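PDB 5KYM: 1-acyl-sn-glycerol-3-phosphate acyltransferase, which probably transfers a fatty acyl chain to lysophosphatidic acid to make phosphatidic acid, working at the membrane. Local coordinates for residues Ser187-Thr191 with Gly205-Leu209. Residues are numbered along the deposited sequence; the frame is centred on the assembly and turned at random.
Sequences SIWGT and GKVFL
Trp189 and Phe208 face each other as an antiparallel hydrogen-bonded pair, on strands 183-189 and 207-211, and two backbone bonds close the ring between them. Trp189 N reaches Phe208 O at 3.0 Å with an N-H...O angle of 175°, and Phe208 N returns to Trp189 O at 2.9 Å. That same Trp189 O lies at the edge of the Phe208 ring, in its plane, 3.9 Å from CD1; chi1 of -61° sets CG beside the backbone N that donates to this oxygen. The neighbouring pair, Ile188 with Leu209, is non-hydrogen-bonded, with Leu209 CA leaning a C-H toward Ser187 O at 3.4 Å. At the far end the chain leaves the strand at Gly190, the N-cap of helix 191-194, and methyl meets methyl: Thr191 CG2 rests 3.7 Å from Val207 CG1, the two side chains crossing at a slant. With an alanine in place of Val207, the Thr191 methyl would probably lose its partner and a gap would open beside Gly190 C.

Further out, Thr191 OG1 hydrogen-bonds Asp89, the aspartate of the HX4D motif, a second-shell link consistent with positioning that motif, and Gln85 OE1 holds Gly190 N. Helix 223-243 packs on Trp189 and Phe208, while helix 89-96 covers Ile188 and Leu209, so the strands sit inside an alpha/beta sandwich. The chemistry is thus divided: backbone amides and carbonyls fix the register, apolar side chains bind the sheet to helices on both faces, and polar atoms of Gly190 and Thr191 fasten the strand end to the segment carrying Gln85 and Asp89.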
loop_
_atom_site.group_PDB
_atom_site.type_symbol
_atom_site.label_atom_id
_atom_site.label_comp_id
_atom_site.label_asym_id
_atom_site.label_seq_id
_atom_site.Cartn_x
_atom_site.Cartn_y
_atom_site.Cartn_z
ATOM N N SER A 187 -0.903 -3.770 -9.945
ATOM C CA SER A 187 -0.441 -5.135 -9.843
ATOM C C SER A 187 0.974 -5.099 -9.294
ATOM O O SER A 187 1.823 -4.336 -9.786
ATOM C CB SER A 187 -0.408 -5.773 -11.210
ATOM O OG SER A 187 -1.620 -5.627 -11.910
ATOM N N ILE A 188 1.233 -5.931 -8.286
ATOM C CA ILE A 188 2.510 -5.974 -7.563
ATOM C C ILE A 188 3.126 -7.335 -7.836
ATOM O O ILE A 188 2.441 -8.386 -7.647
ATOM C CB ILE A 188 2.267 -5.912 -6.068
ATOM C CG1 ILE A 188 1.615 -4.573 -5.676
ATOM C CG2 ILE A 188 3.581 -6.125 -5.306
ATOM C CD1 ILE A 188 1.325 -4.390 -4.186
ATOM N N TRP A 189 4.384 -7.361 -8.293
ATOM C CA TRP A 189 5.089 -8.609 -8.354
ATOM C C TRP A 189 6.489 -8.536 -7.849
ATOM O O TRP A 189 7.227 -7.707 -8.284
ATOM C CB TRP A 189 5.177 -9.072 -9.763
ATOM C CG TRP A 189 5.791 -10.455 -9.811
ATOM C CD1 TRP A 189 6.968 -10.815 -10.310
ATOM C CD2 TRP A 189 5.195 -11.644 -9.296
ATOM N NE1 TRP A 189 7.158 -12.156 -10.163
ATOM C CE2 TRP A 189 6.084 -12.693 -9.523
ATOM C CE3 TRP A 189 3.976 -11.904 -8.651
ATOM C CZ2 TRP A 189 5.837 -13.987 -9.110
ATOM C CZ3 TRP A 189 3.721 -13.192 -8.238
ATOM C CH2 TRP A 189 4.653 -14.220 -8.462
ATOM N N GLY A 190 6.865 -9.455 -6.967
ATOM C CA GLY A 190 8.208 -9.518 -6.351
ATOM C C GLY A 190 8.337 -9.226 -4.842
ATOM O O GLY A 190 9.314 -9.585 -4.246
ATOM N N THR A 191 7.379 -8.569 -4.237
ATOM C CA THR A 191 7.439 -8.347 -2.848
ATOM C C THR A 191 7.269 -9.692 -2.144
ATOM O O THR A 191 7.775 -9.877 -1.026
ATOM C CB THR A 191 6.369 -7.363 -2.344
ATOM O OG1 THR A 191 5.045 -7.796 -2.728
ATOM C CG2 THR A 191 6.610 -6.053 -2.873
ATOM N N GLY A 205 15.795 -8.876 -3.976
ATOM C CA GLY A 205 15.227 -9.196 -5.311
ATOM C C GLY A 205 14.600 -7.998 -5.961
ATOM O O GLY A 205 14.468 -6.974 -5.345
ATOM N N LYS A 206 14.155 -8.097 -7.193
ATOM C CA LYS A 206 13.545 -6.941 -7.854
ATOM C C LYS A 206 12.058 -6.896 -7.531
ATOM O O LYS A 206 11.402 -7.925 -7.486
ATOM C CB LYS A 206 13.710 -7.062 -9.339
ATOM C CG LYS A 206 15.143 -7.338 -9.763
ATOM C CD LYS A 206 15.319 -7.334 -11.261
ATOM C CE LYS A 206 15.156 -8.717 -11.842
ATOM N NZ LYS A 206 14.985 -8.484 -13.297
ATOM N N VAL A 207 11.516 -5.717 -7.287
ATOM C CA VAL A 207 10.065 -5.554 -7.188
ATOM C C VAL A 207 9.589 -4.782 -8.424
ATOM O O VAL A 207 10.251 -3.806 -8.836
ATOM C CB VAL A 207 9.702 -4.790 -5.915
ATOM C CG1 VAL A 207 8.204 -4.552 -5.801
ATOM C CG2 VAL A 207 10.214 -5.556 -4.713
ATOM N N PHE A 208 8.475 -5.219 -9.004
ATOM C CA PHE A 208 7.802 -4.521 -10.097
ATOM C C PHE A 208 6.407 -4.125 -9.703
ATOM O O PHE A 208 5.729 -4.822 -8.999
ATOM C CB PHE A 208 7.662 -5.444 -11.292
ATOM C CG PHE A 208 8.942 -5.919 -11.827
ATOM C CD1 PHE A 208 9.561 -7.023 -11.275
ATOM C CD2 PHE A 208 9.595 -5.189 -12.828
ATOM C CE1 PHE A 208 10.780 -7.450 -11.796
ATOM C CE2 PHE A 208 10.815 -5.604 -13.339
ATOM C CZ PHE A 208 11.410 -6.745 -12.831
ATOM N N LEU A 209 5.934 -3.060 -10.273
ATOM C CA LEU A 209 4.688 -2.438 -9.889
ATOM C C LEU A 209 4.102 -1.951 -11.177
ATOM O O LEU A 209 4.772 -1.241 -11.913
ATOM C CB LEU A 209 5.031 -1.258 -8.989
ATOM C CG LEU A 209 4.028 -0.870 -7.959
ATOM C CD1 LEU A 209 4.544 0.390 -7.263
ATOM C CD2 LEU A 209 2.752 -0.589 -8.689
#